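Side-chain contacts in phosphogluconate dehydrogenase NAD-binding putative C-terminal domain-containing protein (Sinorhizobium meliloti, PDB 4EZB), which is of unknown function but probably acts as an oxidoreductase with a Rossmann-type nucleotide-binding domain, in the manner of the phosphogluconate dehydrogenase-like proteins: residues Q190-S193 with L194-R198; A254-V257 with T258-T261; E262-E265 with T266-F270; A286-A289 with A290-Q294. One frame throughout, in Å; residues are numbered along the deposited sequence.

Overall arrangement
Contact 1 (190-198) comes first, on the opening turns of helix 190-218, which leads out of the mixed sheet into the helical part of the chain. Contacts 2 (254-261) and 3 (262-270) follow each other directly on helix 238-268, and contact 4 (286-294) ends helix 275-291, the next helix along. Each joins neighbouring turns and closes no long loop, so the four lie in series, without nesting or crossing. Contact 3 packs on contact 1 through Met-196, their centres about 10 Å apart, and both reach the second subunit. Contact 4 touches contact 2 where His-288 approaches Ala-254, bringing the C-terminal turns of helix 275-291 against the middle of helix 238-268.

Contact 1 of 4, residues Q190-S193 with L194-R198; sequences QASS and LKMIR
Ile-197 N donates a 2.9 Å hydrogen bond to Ser-193 O, coming in nearly along the C=O axis with an N-H...O angle of 168°. The isoleucine side chain lies back over the same carbonyl: CG1 takes the place beside the backbone N (chi1 -66°), and CD1 comes to rest 3.4 Å from Ser-193 O. One residue earlier, Met-196 N makes the same i to i-4 bond to Ser-192 O, also at 2.9 Å, and its side chain folds back further. Met-196, a selenomethionine, bends at its second and third torsions, which carries CE to 3.8 Å from Ser-192 CB and 3.1 Å from Ser-192 O, its closest approach; an unbranched, flexible chain suits this return. With Leu-194 N to Gln-190 O and Lys-195 N to Ala-191 O, these bonds build the first turns of helix 190-218, the long helix that leaves the Rossmann-like part of the chain. The amides of Ala-191 and Ser-192 at its start are taken by the carboxylate of Glu-144. Small serines suit this buried end, where both touch Pro-125, and Ser-193 OG turns back to Gly-189 O. Lys-195 runs fully extended, so its ammonium group reaches Val-147 O at the end of strand 141-147. Leu-194, with CB 3.3 Å from Gln-190 O, sends its branched end off the helix, where it and Ile-197 pack on Ile-225 of the second subunit.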
loop_
_atom_site.group_PDB
_atom_site.type_symbol
_atom_site.label_atom_id
_atom_site.label_comp_id
_atom_site.label_asym_id
_atom_site.label_seq_id
_atom_site.Cartn_x
_atom_site.Cartn_y
_atom_site.Cartn_z
ATOM N N GLN A 190 -24.000 -1.602 -1.139
ATOM C CA GLN A 190 -22.892 -1.819 -2.087
ATOM C C GLN A 190 -22.218 -0.563 -2.624
ATOM O O GLN A 190 -21.018 -0.611 -2.916
ATOM C CB GLN A 190 -23.286 -2.722 -3.241
ATOM C CG GLN A 190 -23.582 -4.150 -2.813
ATOM C CD GLN A 190 -23.985 -5.001 -3.993
ATOM O OE1 GLN A 190 -25.085 -4.842 -4.552
ATOM N NE2 GLN A 190 -23.093 -5.912 -4.395
ATOM N N ALA A 191 -22.974 0.538 -2.759
ATOM C CA ALA A 191 -22.457 1.761 -3.359
ATOM C C ALA A 191 -21.495 2.465 -2.403
ATOM O O ALA A 191 -20.438 2.933 -2.821
ATOM C CB ALA A 191 -23.593 2.703 -3.766
ATOM N N SER A 192 -21.866 2.557 -1.123
ATOM C CA SER A 192 -20.976 3.187 -0.165
ATOM C C SER A 192 -19.807 2.261 0.161
ATOM O O SER A 192 -18.695 2.737 0.398
ATOM C CB SER A 192 -21.714 3.632 1.094
ATOM O OG SER A 192 -22.223 2.520 1.813
ATOM N N SER A 193 -20.045 0.949 0.129
ATOM C CA SER A 193 -18.968 -0.009 0.304
ATOM C C SER A 193 -17.913 0.169 -0.769
ATOM O O SER A 193 -16.742 0.273 -0.471
ATOM C CB SER A 193 -19.496 -1.428 0.287
ATOM O OG SER A 193 -20.123 -1.676 1.537
ATOM N N LEU A 194 -18.353 0.241 -2.010
ATOM C CA LEU A 194 -17.476 0.449 -3.144
ATOM C C LEU A 194 -16.664 1.770 -3.050
ATOM O O LEU A 194 -15.456 1.776 -3.287
ATOM C CB LEU A 194 -18.315 0.411 -4.420
ATOM C CG LEU A 194 -17.633 0.469 -5.770
ATOM C CD1 LEU A 194 -16.442 -0.451 -5.751
ATOM C CD2 LEU A 194 -18.601 0.003 -6.838
ATOM N N LYS A 195 -17.334 2.860 -2.697
ATOM C CA LYS A 195 -16.693 4.162 -2.523
ATOM C C LYS A 195 -15.599 4.098 -1.444
ATOM O O LYS A 195 -14.463 4.534 -1.658
ATOM C CB LYS A 195 -17.737 5.225 -2.148
ATOM C CG LYS A 195 -17.116 6.557 -1.761
ATOM C CD LYS A 195 -18.144 7.657 -1.574
ATOM C CE LYS A 195 -17.480 8.906 -1.012
ATOM N NZ LYS A 195 -18.424 10.057 -0.933
HETATM N N MSE A 196 -15.955 3.522 -0.303
HETATM C CA MSE A 196 -15.049 3.383 0.830
HETATM C C MSE A 196 -13.870 2.475 0.575
HETATM O O MSE A 196 -12.731 2.824 0.915
HETATM C CB MSE A 196 -15.842 2.829 1.996
HETATM C CG MSE A 196 -15.623 3.733 3.193
HETATM SE SE MSE A 196 -16.937 5.202 3.233
HETATM C CE MSE A 196 -18.604 4.157 3.127
ATOM N N ILE A 197 -14.120 1.301 0.006
ATOM C CA ILE A 197 -13.028 0.362 -0.275
ATOM C C ILE A 197 -12.027 0.903 -1.324
ATOM O O ILE A 197 -10.822 0.646 -1.254
ATOM C CB ILE A 197 -13.579 -1.025 -0.638
ATOM C CG1 ILE A 197 -14.275 -1.628 0.597
ATOM C CG2 ILE A 197 -12.463 -1.971 -1.081
ATOM C CD1 ILE A 197 -15.264 -2.734 0.264
ATOM N N ARG A 198 -12.543 1.660 -2.280
ATOM C CA ARG A 198 -11.760 2.276 -3.338
ATOM C C ARG A 198 -10.706 3.192 -2.711
ATOM O O ARG A 198 -9.619 3.355 -3.265
ATOM C CB ARG A 198 -12.690 3.089 -4.238
ATOM C CG ARG A 198 -12.005 3.864 -5.345
ATOM C CD ARG A 198 -12.990 4.713 -6.144
ATOM N NE ARG A 198 -12.273 5.619 -7.043
ATOM C CZ ARG A 198 -12.052 6.913 -6.806
ATOM N NH1 ARG A 198 -12.514 7.496 -5.702
ATOM N NH2 ARG A 198 -11.377 7.637 -7.692
#

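Contact 2 of 4, residues A254-V257 with T258-T261; sequences ARRV and TEMT
Ala-254 O faces both the amide and the hydroxyl of Thr-258, but Thr-258 N and OG1 each lie 3.3 Å from it and both bonds are weak; the helix is kinked here, the amides of Ala-254 and Arg-255 lacking bonds to the turn before. Arg-255 O receives a nearly straight bond from Glu-259 N at 3.1 Å, with an N-H...O angle of 176°. The Glu-259 chain runs back past this carbonyl, CG being 3.2 Å from Arg-255 O, before OE1 meets Lys-203 in a salt bridge. Arg-256 O accepts from Met-260 N at 3.2 Å, the donor standing above the carbonyl plane, while its guanidinium group pairs with Glu-206. Val-257 O takes two donors, Thr-261 N at 2.9 Å and Thr-261 OG1 from the opposite face of the plane. With OG1 beside its own backbone N (chi1 -44°), the threonine hydroxyl can fold back to the preceding turn; its 2.5 Å distance from Val-257 O is short enough to be doubtful. Polar residues bridge this part of helix 238-268 to helix 190-218, whereas Val-257, Met-260 and Thr-261 pack against helix 275-291 at Ala-280, Cys-281 and Ala-285.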
loop_
_atom_site.group_PDB
_atom_site.type_symbol
_atom_site.label_atom_id
_atom_site.label_comp_id
_atom_site.label_asym_id
_atom_site.label_seq_id
_atom_site.Cartn_x
_atom_site.Cartn_y
_atom_site.Cartn_z
ATOM N N ALA A 254 -6.032 16.510 5.776
ATOM C CA ALA A 254 -7.069 16.474 6.805
ATOM C C ALA A 254 -8.288 15.667 6.326
ATOM O O ALA A 254 -8.648 14.661 6.950
ATOM C CB ALA A 254 -7.468 17.884 7.219
ATOM N N ARG A 255 -8.880 16.079 5.203
ATOM C CA ARG A 255 -10.061 15.401 4.634
ATOM C C ARG A 255 -9.785 13.971 4.124
ATOM O O ARG A 255 -10.677 13.118 4.158
ATOM C CB ARG A 255 -10.731 16.268 3.557
ATOM C CG ARG A 255 -11.153 17.636 4.083
ATOM C CD ARG A 255 -12.516 18.070 3.558
ATOM N NE ARG A 255 -13.171 19.031 4.454
ATOM C CZ ARG A 255 -14.422 19.477 4.317
ATOM N NH1 ARG A 255 -15.187 19.060 3.314
ATOM N NH2 ARG A 255 -14.914 20.346 5.190
ATOM N N ARG A 256 -8.557 13.723 3.662
ATOM C CA ARG A 256 -8.095 12.380 3.259
ATOM C C ARG A 256 -8.022 11.386 4.438
ATOM O O ARG A 256 -8.257 10.175 4.262
ATOM C CB ARG A 256 -6.746 12.462 2.523
ATOM C CG ARG A 256 -6.833 13.167 1.171
ATOM C CD ARG A 256 -5.482 13.319 0.489
ATOM N NE ARG A 256 -5.056 12.091 -0.179
ATOM C CZ ARG A 256 -5.474 11.677 -1.379
ATOM N NH1 ARG A 256 -6.356 12.380 -2.084
ATOM N NH2 ARG A 256 -5.009 10.535 -1.884
ATOM N N VAL A 257 -7.706 11.906 5.630
ATOM C CA VAL A 257 -7.740 11.117 6.866
ATOM C C VAL A 257 -9.163 10.748 7.318
ATOM O O VAL A 257 -9.373 9.655 7.862
ATOM C CB VAL A 257 -6.990 11.836 8.003
ATOM C CG1 VAL A 257 -7.285 11.205 9.365
ATOM C CG2 VAL A 257 -5.505 11.814 7.719
ATOM N N THR A 258 -10.122 11.659 7.114
ATOM C CA THR A 258 -11.538 11.372 7.388
ATOM C C THR A 258 -12.030 10.235 6.494
ATOM O O THR A 258 -12.513 9.232 6.998
ATOM C CB THR A 258 -12.449 12.600 7.192
ATOM O OG1 THR A 258 -11.747 13.791 7.564
ATOM C CG2 THR A 258 -13.706 12.467 8.044
ATOM N N GLU A 259 -11.880 10.395 5.178
ATOM C CA GLU A 259 -12.183 9.340 4.189
ATOM C C GLU A 259 -11.589 7.963 4.549
ATOM O O GLU A 259 -12.230 6.930 4.329
ATOM C CB GLU A 259 -11.690 9.752 2.797
ATOM C CG GLU A 259 -12.275 11.053 2.268
ATOM C CD GLU A 259 -11.564 11.547 1.022
ATOM O OE1 GLU A 259 -11.412 10.757 0.063
ATOM O OE2 GLU A 259 -11.162 12.731 0.994
HETATM N N MSE A 260 -10.364 7.966 5.088
HETATM C CA MSE A 260 -9.679 6.742 5.551
HETATM C C MSE A 260 -10.287 6.178 6.814
HETATM O O MSE A 260 -10.465 4.961 6.918
HETATM C CB MSE A 260 -8.173 6.977 5.757
HETATM C CG MSE A 260 -7.335 5.723 5.478
HETATM SE SE MSE A 260 -7.839 4.855 3.772
HETATM C CE MSE A 260 -6.385 3.545 3.539
ATOM N N THR A 261 -10.608 7.051 7.775
ATOM C CA THR A 261 -11.235 6.647 9.044
ATOM C C THR A 261 -12.586 5.969 8.809
ATOM O O THR A 261 -12.919 4.987 9.475
ATOM C CB THR A 261 -11.429 7.839 10.009
ATOM O OG1 THR A 261 -10.251 8.653 10.018
ATOM C CG2 THR A 261 -11.728 7.346 11.437
#

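Contact 3 of 4, residues E262-E265 with T266-F270; sequences EAAE and TIESF
The first torsions of Thr-266 and Glu-268 turn both side chains back toward the preceding turn. In Thr-266 the hydroxyl lies beside the backbone N (chi1 -65°), which brings OG1 3.2 Å from Glu-262 O. That carbonyl also accepts from Thr-266 N at 2.9 Å, the amide arriving almost head-on while the hydroxyl stands well above the carbonyl plane. One threonine therefore gives its carbonyl partner two donors, a common way for a buried threonine in a helix to satisfy its hydroxyl. Glu-268 CG likewise stays beside its backbone N (chi1 -84°), so that the extended chain passes over the Ala-264 carbonyl, with CG 3.3 Å from Ala-264 O. Its amide is bonded to that same oxygen at 2.8 Å, and its carboxylate goes on to a salt bridge with Arg-278 of helix 275-291. The small methyls of Ala-263 and Ala-264 let neighbouring helices come near: Ala-263 faces Met-196, Ala-264 faces Ser-277. Ile-267 CD1 folds to 3.3 Å from Ala-263 O, and its apolar branches serve the packing against Val-200 and Leu-272. Farther along, Ser-269 N bonds to Glu-265 O at 2.7 Å, and Ser-269 OG to Thr-266 O at 2.6 Å, while the hydroxyl also sits over one face of the Phe-270 ring. Phe-270 O is held by Arg-218 of the second subunit. Such return bonds of Ser and Thr hydroxyls to carbonyls of the previous turn are characteristic of alpha-helices, here near the C-terminal end of one that borders the dimer interface.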
loop_
_atom_site.group_PDB
_atom_site.type_symbol
_atom_site.label_atom_id
_atom_site.label_comp_id
_atom_site.label_asym_id
_atom_site.label_seq_id
_atom_site.Cartn_x
_atom_site.Cartn_y
_atom_site.Cartn_z
ATOM N N GLU A 262 -13.351 6.498 7.859
ATOM C CA GLU A 262 -14.631 5.921 7.479
ATOM C C GLU A 262 -14.414 4.560 6.841
ATOM O O GLU A 262 -15.140 3.613 7.154
ATOM C CB GLU A 262 -15.378 6.847 6.521
ATOM C CG GLU A 262 -15.977 8.079 7.182
ATOM C CD GLU A 262 -15.966 9.297 6.268
ATOM O OE1 GLU A 262 -15.854 9.130 5.028
ATOM O OE2 GLU A 262 -16.058 10.430 6.792
ATOM N N ALA A 263 -13.409 4.467 5.962
ATOM C CA ALA A 263 -13.095 3.211 5.268
ATOM C C ALA A 263 -12.725 2.056 6.210
ATOM O O ALA A 263 -13.183 0.921 6.008
ATOM C CB ALA A 263 -12.034 3.421 4.200
ATOM N N ALA A 264 -11.923 2.347 7.236
ATOM C CA ALA A 264 -11.617 1.373 8.291
ATOM C C ALA A 264 -12.877 0.878 9.005
ATOM O O ALA A 264 -13.014 -0.320 9.263
ATOM C CB ALA A 264 -10.622 1.949 9.297
ATOM N N GLU A 265 -13.789 1.804 9.318
ATOM C CA GLU A 265 -15.088 1.472 9.948
ATOM C C GLU A 265 -15.990 0.621 9.033
ATOM O O GLU A 265 -16.653 -0.300 9.486
ATOM C CB GLU A 265 -15.818 2.757 10.371
ATOM C CG GLU A 265 -15.241 3.429 11.609
ATOM C CD GLU A 265 -15.401 4.940 11.597
ATOM O OE1 GLU A 265 -16.393 5.454 11.025
ATOM O OE2 GLU A 265 -14.524 5.619 12.173
ATOM N N THR A 266 -16.000 0.937 7.741
ATOM C CA THR A 266 -16.731 0.152 6.742
ATOM C C THR A 266 -16.222 -1.286 6.687
ATOM O O THR A 266 -17.009 -2.241 6.714
ATOM C CB THR A 266 -16.608 0.805 5.351
ATOM O OG1 THR A 266 -17.263 2.075 5.371
ATOM C CG2 THR A 266 -17.222 -0.056 4.268
ATOM N N ILE A 267 -14.906 -1.435 6.637
ATOM C CA ILE A 267 -14.297 -2.752 6.561
ATOM C C ILE A 267 -14.546 -3.493 7.870
ATOM O O ILE A 267 -14.879 -4.673 7.870
ATOM C CB ILE A 267 -12.788 -2.659 6.247
ATOM C CG1 ILE A 267 -12.563 -1.999 4.884
ATOM C CG2 ILE A 267 -12.136 -4.041 6.269
ATOM C CD1 ILE A 267 -11.171 -1.421 4.743
ATOM N N GLU A 268 -14.393 -2.789 8.984
ATOM C CA GLU A 268 -14.678 -3.379 10.280
ATOM C C GLU A 268 -16.129 -3.831 10.335
ATOM O O GLU A 268 -16.423 -4.926 10.822
ATOM C CB GLU A 268 -14.352 -2.397 11.401
ATOM C CG GLU A 268 -12.879 -2.422 11.784
ATOM C CD GLU A 268 -12.434 -1.187 12.539
ATOM O OE1 GLU A 268 -13.283 -0.527 13.182
ATOM O OE2 GLU A 268 -11.223 -0.877 12.480
ATOM N N SER A 269 -17.019 -2.997 9.793
ATOM C CA SER A 269 -18.451 -3.287 9.753
ATOM C C SER A 269 -18.763 -4.617 9.056
ATOM O O SER A 269 -19.852 -5.159 9.221
ATOM C CB SER A 269 -19.239 -2.115 9.122
ATOM O OG SER A 269 -19.424 -2.274 7.719
ATOM N N PHE A 270 -17.807 -5.137 8.284
ATOM C CA PHE A 270 -17.977 -6.431 7.596
ATOM C C PHE A 270 -17.410 -7.631 8.347
ATOM O O PHE A 270 -17.318 -8.726 7.775
ATOM C CB PHE A 270 -17.350 -6.399 6.193
ATOM C CG PHE A 270 -18.033 -5.466 5.238
ATOM C CD1 PHE A 270 -19.418 -5.504 5.067
ATOM C CD2 PHE A 270 -17.284 -4.566 4.479
ATOM C CE1 PHE A 270 -20.043 -4.643 4.181
ATOM C CE2 PHE A 270 -17.905 -3.708 3.591
ATOM C CZ PHE A 270 -19.279 -3.751 3.436
#

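Contact 4 of 4, residues A286-A289 with A290-Q294; sequences AAHA and AMKDQ
Backbone bonds between Ala-286 to Ala-289 and the residues after them show a helix coming to its end. Ala-290 N reaches Ala-286 O at 2.9 Å and Met-291 N reaches Ala-287 O at 3.0 Å, both in the regular pattern. Lys-292 N then shifts to Ala-289 O at 3.3 Å, three residues back and far above the carbonyl plane, keeping a weak bond to His-288 O, which also takes a weak one from Met-291 N. Apolar packing joins Ala-287 CB and the CE of Met-291, a selenomethionine, 4.3 Å apart; the bend at chi3 (-79°) swings CE back to the alanine. Both side chains pack against Leu-309 and Thr-249. Around the imidazole, Lys-292 CG approaches obliquely, 4.1 Å from His-288 NE2, while ND1 is held by Thr-249 O. In the turn beyond, Gln-294 NE2 makes a weak bond to Lys-292 O. Asp-293 adopts left-handed backbone angles, which aspartate tolerates better than most residues, in the third position of the turn from Met-291 to Gln-294. The whole is a helix C terminus, where i to i-3 bonds appear at the last residues before a type II beta turn.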
loop_
_atom_site.group_PDB
_atom_site.type_symbol
_atom_site.label_atom_id
_atom_site.label_comp_id
_atom_site.label_asym_id
_atom_site.label_seq_id
_atom_site.Cartn_x
_atom_site.Cartn_y
_atom_site.Cartn_z
ATOM N N ALA A 286 -0.354 12.061 10.220
ATOM C CA ALA A 286 0.969 12.376 10.738
ATOM C C ALA A 286 1.763 13.181 9.725
ATOM O O ALA A 286 2.425 14.139 10.097
ATOM C CB ALA A 286 1.720 11.105 11.102
ATOM N N ALA A 287 1.672 12.797 8.447
ATOM C CA ALA A 287 2.447 13.426 7.374
ATOM C C ALA A 287 1.928 14.817 7.022
ATOM O O ALA A 287 2.725 15.745 6.792
ATOM C CB ALA A 287 2.485 12.543 6.135
ATOM N N HIS A 288 0.604 14.957 6.996
ATOM C CA HIS A 288 -0.031 16.259 6.787
ATOM C C HIS A 288 0.407 17.275 7.860
ATOM O O HIS A 288 0.805 18.410 7.544
ATOM C CB HIS A 288 -1.550 16.115 6.793
ATOM C CG HIS A 288 -2.270 17.417 6.644
ATOM N ND1 HIS A 288 -2.481 18.016 5.418
ATOM C CD2 HIS A 288 -2.798 18.252 7.569
ATOM C CE1 HIS A 288 -3.121 19.157 5.592
ATOM N NE2 HIS A 288 -3.332 19.321 6.886
ATOM N N ALA A 289 0.318 16.851 9.120
ATOM C CA ALA A 289 0.777 17.644 10.272
ATOM C C ALA A 289 2.257 18.001 10.117
ATOM O O ALA A 289 2.647 19.169 10.234
ATOM C CB ALA A 289 0.528 16.888 11.583
ATOM N N ALA A 290 3.068 16.984 9.836
ATOM C CA ALA A 290 4.498 17.147 9.651
ATOM C C ALA A 290 4.845 18.225 8.622
ATOM O O ALA A 290 5.811 18.972 8.807
ATOM C CB ALA A 290 5.125 15.812 9.252
HETATM N N MSE A 291 4.049 18.323 7.559
HETATM C CA MSE A 291 4.364 19.246 6.460
HETATM C C MSE A 291 3.838 20.665 6.588
HETATM O O MSE A 291 4.314 21.552 5.880
HETATM C CB MSE A 291 3.869 18.642 5.159
HETATM C CG MSE A 291 4.743 17.444 4.780
HETATM SE SE MSE A 291 4.309 16.890 2.928
HETATM C CE MSE A 291 2.649 15.924 3.405
ATOM N N LYS A 292 2.864 20.893 7.470
ATOM C CA LYS A 292 2.275 22.229 7.676
ATOM C C LYS A 292 3.315 23.221 8.202
ATOM O O LYS A 292 4.130 22.862 9.055
ATOM C CB LYS A 292 1.101 22.158 8.666
ATOM C CG LYS A 292 -0.267 21.821 8.070
ATOM C CD LYS A 292 -1.241 23.005 8.036
ATOM C CE LYS A 292 -1.399 23.700 9.396
ATOM N NZ LYS A 292 -2.545 24.652 9.508
ATOM N N ASP A 293 3.282 24.458 7.690
ATOM C CA ASP A 293 4.147 25.586 8.164
ATOM C C ASP A 293 5.658 25.328 7.989
ATOM O O ASP A 293 6.473 25.697 8.844
ATOM C CB ASP A 293 3.821 25.972 9.623
ATOM C CG ASP A 293 2.410 26.576 9.789
ATOM O OD1 ASP A 293 2.227 27.792 9.541
ATOM O OD2 ASP A 293 1.486 25.840 10.204
ATOM N N GLN A 294 6.008 24.690 6.873
ATOM C CA GLN A 294 7.391 24.326 6.539
ATOM C C GLN A 294 7.840 24.977 5.223
ATOM O O GLN A 294 8.902 24.658 4.696
ATOM C CB GLN A 294 7.547 22.794 6.446
ATOM C CG GLN A 294 7.145 22.013 7.697
ATOM C CD GLN A 294 7.978 22.386 8.913
ATOM O OE1 GLN A 294 9.207 22.331 8.874
ATOM N NE2 GLN A 294 7.307 22.774 10.003
#